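Glycosyl hydrolase family 26 (Bacteroides ovatus, PDB 4ZXO) hydrolyses beta-mannan, probably by cutting internal beta-1,4-mannosidic bonds of galactomannan, using the (beta/alpha)8-barrel of a clan of retaining glycosidases. Local coordinates at residues R222-D226 with D227-V231; K246-N249 with K250-I254; T271-E274 with G275-S279; T285-P288 with V289-K292. All blocks are in the same frame, centred on the assembly; numbering follows the deposited sequence.

Contact 1: R222-D226 with D227-V231; sequences RYPGD and DIIDV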
loop_
_atom_site.group_PDB
_atom_site.type_symbol
_atom_site.label_atom_id
_atom_site.label_comp_id
_atom_site.label_asym_id
_atom_site.label_seq_id
_atom_site.Cartn_x
_atom_site.Cartn_y
_atom_site.Cartn_z
ATOM N N ARG A 222 -4.451 -15.430 -9.674
ATOM C CA ARG A 222 -5.529 -14.449 -9.821
ATOM C C ARG A 222 -5.034 -13.076 -10.327
ATOM O O ARG A 222 -5.681 -12.006 -10.080
ATOM C CB ARG A 222 -6.268 -14.293 -8.478
ATOM C CG ARG A 222 -7.003 -15.553 -8.132
ATOM C CD ARG A 222 -7.921 -15.469 -6.927
ATOM N NE ARG A 222 -8.650 -16.747 -6.916
ATOM C CZ ARG A 222 -9.892 -16.908 -6.467
ATOM N NH1 ARG A 222 -10.563 -15.865 -5.943
ATOM N NH2 ARG A 222 -10.477 -18.119 -6.563
ATOM N N TYR A 223 -3.899 -13.098 -11.000
ATOM C CA TYR A 223 -3.286 -11.879 -11.510
ATOM C C TYR A 223 -4.033 -11.379 -12.745
ATOM O O TYR A 223 -4.180 -12.141 -13.719
ATOM C CB TYR A 223 -1.831 -12.194 -11.870
ATOM C CG TYR A 223 -1.000 -11.054 -12.369
ATOM C CD1 TYR A 223 -0.581 -10.027 -11.547
ATOM C CD2 TYR A 223 -0.528 -11.061 -13.670
ATOM C CE1 TYR A 223 0.175 -9.014 -12.014
ATOM C CE2 TYR A 223 0.304 -10.051 -14.152
ATOM C CZ TYR A 223 0.652 -9.032 -13.315
ATOM O OH TYR A 223 1.485 -8.049 -13.824
ATOM N N PRO A 224 -4.466 -10.092 -12.723
ATOM C CA PRO A 224 -5.312 -9.606 -13.820
ATOM C C PRO A 224 -4.510 -9.169 -15.058
ATOM O O PRO A 224 -5.105 -8.827 -16.070
ATOM C CB PRO A 224 -6.051 -8.419 -13.189
ATOM C CG PRO A 224 -4.999 -7.865 -12.170
ATOM C CD PRO A 224 -4.387 -9.134 -11.589
ATOM N N GLY A 225 -3.190 -9.188 -14.999
ATOM C CA GLY A 225 -2.418 -8.954 -16.202
ATOM C C GLY A 225 -1.453 -7.776 -16.166
ATOM O O GLY A 225 -1.619 -6.807 -15.401
ATOM N N ASP A 226 -0.427 -7.895 -17.001
ATOM C CA ASP A 226 0.638 -6.904 -17.058
ATOM C C ASP A 226 0.173 -5.544 -17.519
ATOM O O ASP A 226 0.856 -4.521 -17.286
ATOM C CB ASP A 226 1.752 -7.388 -17.983
ATOM C CG ASP A 226 2.515 -8.536 -17.402
ATOM O OD1 ASP A 226 2.550 -8.725 -16.173
ATOM O OD2 ASP A 226 3.159 -9.238 -18.187
ATOM N N ASP A 227 -0.936 -5.523 -18.242
ATOM C CA ASP A 227 -1.482 -4.266 -18.748
ATOM C C ASP A 227 -2.301 -3.496 -17.675
ATOM O O ASP A 227 -2.748 -2.355 -17.899
ATOM C CB ASP A 227 -2.373 -4.565 -19.964
ATOM C CG ASP A 227 -3.540 -5.500 -19.628
ATOM O OD1 ASP A 227 -3.397 -6.439 -18.797
ATOM O OD2 ASP A 227 -4.615 -5.291 -20.222
ATOM N N ILE A 228 -2.521 -4.135 -16.526
ATOM C CA ILE A 228 -3.281 -3.518 -15.438
ATOM C C ILE A 228 -2.364 -3.217 -14.257
ATOM O O ILE A 228 -2.415 -2.123 -13.687
ATOM C CB ILE A 228 -4.457 -4.451 -15.008
ATOM C CG1 ILE A 228 -5.500 -4.477 -16.140
ATOM C CG2 ILE A 228 -5.088 -3.981 -13.714
ATOM C CD1 ILE A 228 -6.588 -5.487 -15.939
ATOM N N ILE A 229 -1.535 -4.190 -13.877
ATOM C CA ILE A 229 -0.746 -4.085 -12.648
ATOM C C ILE A 229 0.592 -3.425 -12.952
ATOM O O ILE A 229 1.235 -3.727 -13.953
ATOM C CB ILE A 229 -0.510 -5.466 -12.010
ATOM C CG1 ILE A 229 -1.871 -6.111 -11.595
ATOM C CG2 ILE A 229 0.425 -5.331 -10.782
ATOM C CD1 ILE A 229 -2.688 -5.235 -10.557
ATOM N N ASP A 230 0.996 -2.515 -12.082
ATOM C CA ASP A 230 2.307 -1.844 -12.181
ATOM C C ASP A 230 3.315 -2.288 -11.118
ATOM O O ASP A 230 4.522 -2.210 -11.359
ATOM C CB ASP A 230 2.123 -0.327 -12.064
ATOM C CG ASP A 230 1.220 0.181 -13.113
ATOM O OD1 ASP A 230 1.579 0.047 -14.294
ATOM O OD2 ASP A 230 0.137 0.672 -12.811
ATOM N N VAL A 231 2.834 -2.721 -9.944
ATOM C CA VAL A 231 3.734 -3.051 -8.823
ATOM C C VAL A 231 3.310 -4.389 -8.251
ATOM O O VAL A 231 2.117 -4.584 -7.966
ATOM C CB VAL A 231 3.653 -1.997 -7.704
ATOM C CG1 VAL A 231 4.522 -2.428 -6.478
ATOM C CG2 VAL A 231 4.017 -0.599 -8.265
HETATM O O HOH W 1 -5.810 -7.992 -18.414
HETATM O O HOH W 2 0.144 -1.803 -16.132
#
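The Tyr223 ring meets Ile229 obliquely, CE1 lying 3.6 Å from Ile229 CG1, while one ring face carries the backbone N of Gly225, offset toward the rim. Asp226 OD1 lies in plane at the ring's edge and accepts the hydroxyl OH of Tyr223 at 2.7 Å on its anti lone pair, the one away from OD2. CG of Tyr223 stands anti to the backbone N (chi1 -178°), which lays the ring alongside the turn that follows. Pro224 approaches the same isoleucine at about a right angle, its CG 3.6 Å from Ile229 CG1, and the isoleucine is thereby touched by ring and pyrrolidine alike.

The turn itself hangs on one acceptor. Gly225 O takes the amide of Ile229 N at 3.0 Å, nearly along the C=O axis, and that of Ile228 N, also at 3.0 Å, from above the carbonyl plane. Gly225 adopts phi 121°, where a side chain would jam against the preceding carbonyl. A water donates to Pro224 O (2.6 Å) and to Asp227 OD1 (2.9 Å), bridging the two residues.

The loop runs from helix 216-219 into strand 231-235 of the barrel. Lys264 grips Asp226 O and Ile229 O, Tyr207 of strand 203-207 stacks edge-to-face with Tyr223, and helix 181-197 receives Pro224 and Ile228 through Trp188 and Arg189.

Contact 2: K246-N249 with K250-I254; sequences KQLN and KMLTI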
loop_
_atom_site.group_PDB
_atom_site.type_symbol
_atom_site.label_atom_id
_atom_site.label_comp_id
_atom_site.label_asym_id
_atom_site.label_seq_id
_atom_site.Cartn_x
_atom_site.Cartn_y
_atom_site.Cartn_z
ATOM N N LYS A 246 11.158 -17.318 7.377
ATOM C CA LYS A 246 10.941 -18.286 6.297
ATOM C C LYS A 246 9.916 -17.743 5.273
ATOM O O LYS A 246 10.136 -17.760 4.067
ATOM C CB LYS A 246 10.462 -19.649 6.873
ATOM C CG LYS A 246 10.009 -20.678 5.839
ATOM C CD LYS A 246 9.893 -22.121 6.424
ATOM C CE LYS A 246 9.481 -23.180 5.322
ATOM N NZ LYS A 246 9.825 -24.676 5.591
ATOM N N GLN A 247 8.773 -17.306 5.770
ATOM C CA GLN A 247 7.706 -16.915 4.878
ATOM C C GLN A 247 7.977 -15.609 4.168
ATOM O O GLN A 247 7.609 -15.476 2.975
ATOM C CB GLN A 247 6.418 -16.789 5.647
ATOM C CG GLN A 247 5.911 -18.144 6.147
ATOM C CD GLN A 247 5.571 -19.103 5.004
ATOM O OE1 GLN A 247 5.143 -18.669 3.940
ATOM N NE2 GLN A 247 5.763 -20.422 5.229
ATOM N N LEU A 248 8.659 -14.668 4.849
ATOM C CA LEU A 248 9.014 -13.427 4.147
ATOM C C LEU A 248 10.080 -13.705 3.085
ATOM O O LEU A 248 9.987 -13.201 1.964
ATOM C CB LEU A 248 9.493 -12.352 5.134
ATOM C CG LEU A 248 9.704 -10.977 4.499
ATOM C CD1 LEU A 248 8.416 -10.436 3.743
ATOM C CD2 LEU A 248 10.272 -10.012 5.538
ATOM N N ASN A 249 11.131 -14.457 3.432
ATOM C CA ASN A 249 12.054 -14.833 2.377
ATOM C C ASN A 249 11.351 -15.536 1.219
ATOM O O ASN A 249 11.667 -15.273 0.060
ATOM C CB ASN A 249 13.164 -15.742 2.906
ATOM C CG ASN A 249 14.322 -14.950 3.508
ATOM O OD1 ASN A 249 15.023 -14.197 2.809
ATOM N ND2 ASN A 249 14.500 -15.079 4.798
ATOM N N LYS A 250 10.450 -16.472 1.520
ATOM C CA LYS A 250 9.727 -17.161 0.480
ATOM C C LYS A 250 8.958 -16.162 -0.405
ATOM O O LYS A 250 9.042 -16.231 -1.644
ATOM C CB LYS A 250 8.746 -18.154 1.089
ATOM C CG LYS A 250 7.987 -18.926 0.058
ATOM C CD LYS A 250 6.739 -19.577 0.708
ATOM C CE LYS A 250 5.603 -18.566 0.784
ATOM N NZ LYS A 250 4.397 -19.132 1.462
ATOM N N MET A 251 8.198 -15.243 0.209
ATOM C CA MET A 251 7.428 -14.329 -0.633
ATOM C C MET A 251 8.297 -13.341 -1.389
ATOM O O MET A 251 7.981 -13.026 -2.536
ATOM C CB MET A 251 6.422 -13.522 0.212
ATOM C CG MET A 251 5.276 -14.352 0.757
ATOM S SD MET A 251 4.469 -15.500 -0.416
ATOM C CE MET A 251 3.918 -14.328 -1.670
ATOM N N LEU A 252 9.367 -12.819 -0.772
ATOM C CA LEU A 252 10.182 -11.883 -1.532
ATOM C C LEU A 252 10.956 -12.585 -2.658
ATOM O O LEU A 252 11.204 -11.949 -3.685
ATOM C CB LEU A 252 11.147 -11.149 -0.593
ATOM C CG LEU A 252 10.374 -10.352 0.477
ATOM C CD1 LEU A 252 11.378 -9.500 1.306
ATOM C CD2 LEU A 252 9.252 -9.492 -0.146
ATOM N N THR A 253 11.311 -13.868 -2.482
ATOM C CA THR A 253 11.894 -14.657 -3.570
ATOM C C THR A 253 10.872 -14.779 -4.717
ATOM O O THR A 253 11.189 -14.624 -5.913
ATOM C CB THR A 253 12.321 -16.035 -3.023
ATOM O OG1 THR A 253 13.416 -15.796 -2.116
ATOM C CG2 THR A 253 12.816 -16.987 -4.149
ATOM N N ILE A 254 9.630 -15.086 -4.359
ATOM C CA ILE A 254 8.555 -15.153 -5.356
ATOM C C ILE A 254 8.377 -13.816 -6.072
ATOM O O ILE A 254 8.336 -13.780 -7.305
ATOM C CB ILE A 254 7.243 -15.580 -4.700
ATOM C CG1 ILE A 254 7.291 -17.077 -4.406
ATOM C CG2 ILE A 254 6.005 -15.231 -5.597
ATOM C CD1 ILE A 254 6.195 -17.532 -3.450
#
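The carbonyls of Lys246, Gln247, Leu248 and Asn249 accept the amides of Lys250, Met251, Leu252 and Thr253 in regular alpha-helical i to i+4 bonds. This is the middle of helix 241-262, the crossover helix of a beta-alpha-beta unit in the TIM barrel, linking strand 231-235 to strand 266-271.

On one flank Gln247 and Lys250 lie side by side and point the same way. Lys250 NZ donates to Gln247 OE1 at 2.6 Å, in the carbonyl plane of the amide. Both chains bend to bring the ends together: Gln247 folds at chi2 (-63°), and Lys250, extended at first, turns at chi3 (83°). The ammonium group is gripped further by a salt bridge to Asp214 and a hydrogen bond to Met211 O, so the lysine ties the helix to the loop ahead of helix 216-219. A methionine in its place would probably leave Asp214 without its counter-charge and the Gln247 amide free to turn.

On the buried flank Leu248 crosses Leu252 obliquely, CD1 resting 3.8 Å from Leu252 CG. The Asn249 side chain reaches the loop after helix 281-290: its OD1 is hydrogen-bonded to Tyr293 OH, which Thr253 OG1 also meets. Asn249 O is doubly used, because Thr253 OG1 donates to it at 2.8 Å and Thr253 N at 2.9 Å, the two donors arriving from opposite faces of the carbonyl plane.

Contact 3: T271-E274 with G275-S279; sequences TGLE and GIPDS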
loop_
_atom_site.group_PDB
_atom_site.type_symbol
_atom_site.label_atom_id
_atom_site.label_comp_id
_atom_site.label_asym_id
_atom_site.label_seq_id
_atom_site.Cartn_x
_atom_site.Cartn_y
_atom_site.Cartn_z
ATOM N N THR A 271 3.862 -4.921 6.285
ATOM C CA THR A 271 4.501 -5.821 7.193
ATOM C C THR A 271 4.528 -5.168 8.571
ATOM O O THR A 271 3.988 -4.054 8.784
ATOM C CB THR A 271 5.942 -6.187 6.735
ATOM O OG1 THR A 271 6.422 -7.329 7.483
ATOM C CG2 THR A 271 6.870 -5.046 6.874
ATOM N N GLY A 272 5.098 -5.887 9.521
ATOM C CA GLY A 272 5.238 -5.369 10.877
ATOM C C GLY A 272 5.173 -6.442 11.912
ATOM O O GLY A 272 4.827 -7.601 11.632
ATOM N N LEU A 273 5.543 -6.049 13.135
ATOM C CA LEU A 273 5.413 -6.884 14.337
ATOM C C LEU A 273 4.586 -6.092 15.316
ATOM O O LEU A 273 5.060 -5.042 15.800
ATOM C CB LEU A 273 6.781 -7.197 14.935
ATOM C CG LEU A 273 6.759 -7.831 16.333
ATOM C CD1 LEU A 273 6.121 -9.192 16.196
ATOM C CD2 LEU A 273 8.192 -7.965 16.867
ATOM N N GLU A 274 3.350 -6.539 15.567
ATOM C CA GLU A 274 2.457 -5.726 16.383
ATOM C C GLU A 274 3.065 -5.402 17.782
ATOM O O GLU A 274 3.473 -6.326 18.533
ATOM C CB GLU A 274 1.098 -6.431 16.512
ATOM C CG GLU A 274 0.114 -5.565 17.212
ATOM C CD GLU A 274 -1.199 -6.248 17.474
ATOM O OE1 GLU A 274 -1.212 -7.489 17.693
ATOM O OE2 GLU A 274 -2.234 -5.555 17.449
ATOM N N GLY A 275 3.111 -4.107 18.143
ATOM C CA GLY A 275 3.645 -3.717 19.440
ATOM C C GLY A 275 5.148 -3.810 19.550
ATOM O O GLY A 275 5.679 -3.628 20.655
ATOM N N ILE A 276 5.814 -4.089 18.413
ATOM C CA ILE A 276 7.252 -4.392 18.322
ATOM C C ILE A 276 7.928 -4.678 19.658
ATOM O O ILE A 276 8.778 -3.887 20.123
ATOM C CB ILE A 276 8.062 -3.229 17.618
ATOM C CG1 ILE A 276 7.251 -2.589 16.492
ATOM C CG2 ILE A 276 9.315 -3.819 17.011
ATOM C CD1 ILE A 276 6.987 -1.101 16.696
ATOM N N PRO A 277 7.584 -5.817 20.282
ATOM C CA PRO A 277 8.093 -6.083 21.637
ATOM C C PRO A 277 9.569 -6.470 21.616
ATOM O O PRO A 277 10.191 -6.545 22.677
ATOM C CB PRO A 277 7.277 -7.272 22.105
ATOM C CG PRO A 277 6.247 -7.557 21.079
ATOM C CD PRO A 277 6.549 -6.782 19.860
ATOM N N ASP A 278 10.083 -6.791 20.422
ATOM C CA ASP A 278 11.472 -7.168 20.219
ATOM C C ASP A 278 12.254 -5.907 20.022
ATOM O O ASP A 278 12.052 -5.224 19.005
ATOM C CB ASP A 278 11.566 -8.059 18.980
ATOM C CG ASP A 278 12.985 -8.446 18.595
ATOM O OD1 ASP A 278 13.960 -7.994 19.215
ATOM O OD2 ASP A 278 13.115 -9.247 17.626
ATOM N N SER A 279 13.124 -5.601 20.986
ATOM C CA SER A 279 13.797 -4.311 20.981
ATOM C C SER A 279 14.797 -4.184 19.804
ATOM O O SER A 279 15.259 -3.048 19.477
ATOM C CB SER A 279 14.488 -4.101 22.307
ATOM O OG SER A 279 15.589 -4.981 22.448
#
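Leu273 and Ile276 are the ends of a type II beta turn, and its single backbone bond sets the frame: Ile276 N donates to Leu273 O at 2.9 Å, with an N-H...O angle of 143° and the donor above the carbonyl plane. Gly275 fills the third position of the turn with phi 74°, where a CB would clash with Glu274 O. Directly after it, Ile276 has the unusual phi of 13°, which suggests a strained backbone ahead of Pro277.

Apolar packing closes the bend. The Leu273 side chain, its CG anti to the backbone N, crosses Pro277 obliquely, and CD2 sits 3.6 Å from Pro277 CD. The same methyl is 4.0 Å from Asp278 CB and, more loosely, 4.3 Å from Ile276 CG2.

Two contacts of carbon with carbonyl oxygen join these: Ile276 CG1 lies 3.4 Å from Leu273 O, and Pro277 CD lies equally close to Glu274 O.

Polar side-chain ends look beyond the turn. Glu274 OE2 bonds to His310 ND1, and Asp278 OD1 accepts from Leu280 N just before the next helix.

The loop joins the end of strand 266-271 to helix 281-290. Leu273 and Ile276 both touch Trp281 at the start of that helix, Ile276 O receives Gln318 NE2, and the backbone of Gly275 bonds to Tyr311 in a neighbouring loop.

Contact 4: T285-P288 with V289-K292; sequences TLLP and VIEK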
loop_
_atom_site.group_PDB
_atom_site.type_symbol
_atom_site.label_atom_id
_atom_site.label_comp_id
_atom_site.label_asym_id
_atom_site.label_seq_id
_atom_site.Cartn_x
_atom_site.Cartn_y
_atom_site.Cartn_z
ATOM N N THR A 285 15.845 -8.508 12.701
ATOM C CA THR A 285 14.918 -9.387 11.956
ATOM C C THR A 285 14.565 -8.812 10.583
ATOM O O THR A 285 14.791 -9.457 9.575
ATOM C CB THR A 285 13.644 -9.623 12.767
ATOM O OG1 THR A 285 14.012 -10.270 13.986
ATOM C CG2 THR A 285 12.688 -10.549 12.056
ATOM N N LEU A 286 14.021 -7.600 10.529
ATOM C CA LEU A 286 13.531 -7.101 9.242
ATOM C C LEU A 286 14.657 -6.819 8.225
ATOM O O LEU A 286 14.631 -7.296 7.064
ATOM C CB LEU A 286 12.733 -5.822 9.468
ATOM C CG LEU A 286 12.138 -5.223 8.197
ATOM C CD1 LEU A 286 11.084 -6.071 7.510
ATOM C CD2 LEU A 286 11.531 -3.831 8.421
ATOM N N LEU A 287 15.628 -6.014 8.625
ATOM C CA LEU A 287 16.677 -5.579 7.667
ATOM C C LEU A 287 17.453 -6.737 7.065
ATOM O O LEU A 287 17.651 -6.768 5.854
ATOM C CB LEU A 287 17.612 -4.596 8.350
ATOM C CG LEU A 287 18.656 -3.945 7.405
ATOM C CD1 LEU A 287 18.016 -3.204 6.192
ATOM C CD2 LEU A 287 19.562 -2.977 8.169
ATOM N N PRO A 288 17.845 -7.732 7.874
ATOM C CA PRO A 288 18.622 -8.810 7.215
ATOM C C PRO A 288 17.844 -9.586 6.181
ATOM O O PRO A 288 18.463 -10.130 5.265
ATOM C CB PRO A 288 19.013 -9.747 8.359
ATOM C CG PRO A 288 19.010 -8.855 9.601
ATOM C CD PRO A 288 17.860 -7.841 9.353
ATOM N N VAL A 289 16.514 -9.585 6.273
ATOM C CA VAL A 289 15.722 -10.224 5.239
ATOM C C VAL A 289 15.551 -9.311 4.049
ATOM O O VAL A 289 15.891 -9.715 2.944
ATOM C CB VAL A 289 14.328 -10.647 5.745
ATOM C CG1 VAL A 289 13.520 -11.266 4.594
ATOM C CG2 VAL A 289 14.488 -11.668 6.863
ATOM N N ILE A 290 15.062 -8.081 4.257
ATOM C CA ILE A 290 14.657 -7.282 3.108
ATOM C C ILE A 290 15.854 -6.782 2.302
ATOM O O ILE A 290 15.719 -6.564 1.104
ATOM C CB ILE A 290 13.741 -6.085 3.484
ATOM C CG1 ILE A 290 14.440 -5.091 4.396
ATOM C CG2 ILE A 290 12.446 -6.587 4.142
ATOM C CD1 ILE A 290 13.608 -3.854 4.660
ATOM N N GLU A 291 17.028 -6.650 2.922
ATOM C CA GLU A 291 18.172 -6.104 2.191
ATOM C C GLU A 291 18.672 -7.030 1.112
ATOM O O GLU A 291 19.464 -6.592 0.261
ATOM C CB GLU A 291 19.314 -5.760 3.138
ATOM C CG GLU A 291 19.991 -6.975 3.742
ATOM C CD GLU A 291 21.050 -6.593 4.777
ATOM O OE1 GLU A 291 21.390 -5.386 4.851
ATOM O OE2 GLU A 291 21.543 -7.483 5.506
ATOM N N LYS A 292 18.195 -8.272 1.110
ATOM C CA LYS A 292 18.607 -9.252 0.099
ATOM C C LYS A 292 17.790 -9.155 -1.200
ATOM O O LYS A 292 18.041 -9.880 -2.153
ATOM C CB LYS A 292 18.477 -10.677 0.663
ATOM C CG LYS A 292 19.253 -10.952 1.960
ATOM C CD LYS A 292 19.284 -12.397 2.277
ATOM C CE LYS A 292 17.944 -12.956 2.620
ATOM N NZ LYS A 292 18.087 -14.458 2.844
HETATM O O HOH W 3 21.145 -10.022 5.009
#
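Helix 281-290, the crossover helix between barrel strands 266-271 and 295-300, carries this contact, with Leu286 and Leu287 holding Ile290 and Glu291 one turn on. Ile290 N bonds to Leu286 O at 2.9 Å in a nearly straight line, Glu291 N bonds to Leu287 O at 3.0 Å, and Val289 N adds a weak bond to Leu286 O. The helix is kinked at Pro288, whose nitrogen has no hydrogen to offer the preceding turn.

Two side chains lie against these carbonyls. Glu291 CG stands between the backbone N and the carbonyl carbon (chi1 70°), which brings it to 3.2 Å from Leu287 O. The extended chain then crosses Leu287 at about a right angle and sets OE2 beside Pro288 CA. From there a water closes a bridge, donating to Glu291 OE2 at 2.6 Å and to Pro288 O at 2.7 Å, while OE1 forms a salt bridge with Lys332. With Glu291 replaced by an alanine, Lys332 would probably lose its counter-charge and the bridging water one of its acceptors. Ile290 CG1 takes the same position (chi1 63°) and lies 3.5 Å from Leu286 O, while Ile290 CG2 packs 3.7 Å from Leu286 CD1.

The other contacts place the helix in the outer layer, against the barrel strands. Val289 rests on Leu248 and Asn249 of helix 241-262, Ile290 faces Leu295 and Val298 of strand 295-300, and Leu287 with Ile290 reaches Ile333 of strand 333-334.

How the contacts relate
The four contacts follow one another along the chain through neighbouring units of the barrel. Contact 1 leads into strand 231-235, whereas contact 3 leaves strand 266-271 at its C-terminal end, the end of the barrel where TIM-barrel glycosidases carry their active site; their centres are 31 Å apart. Contacts 2 and 4 lie on adjacent crossover helices, with centres 11 Å apart, and meet directly: Leu248 CD2 lies 3.6 Å from Val289 CG1. Contact 3 runs into the helix of contact 4, where Asp278 packs on Thr285. Contact 4 lies near the bound potassium ion, about 9 Å from the Leu287 side chain, which touches Ser330, part of the metal site with Ser328 and Ile333.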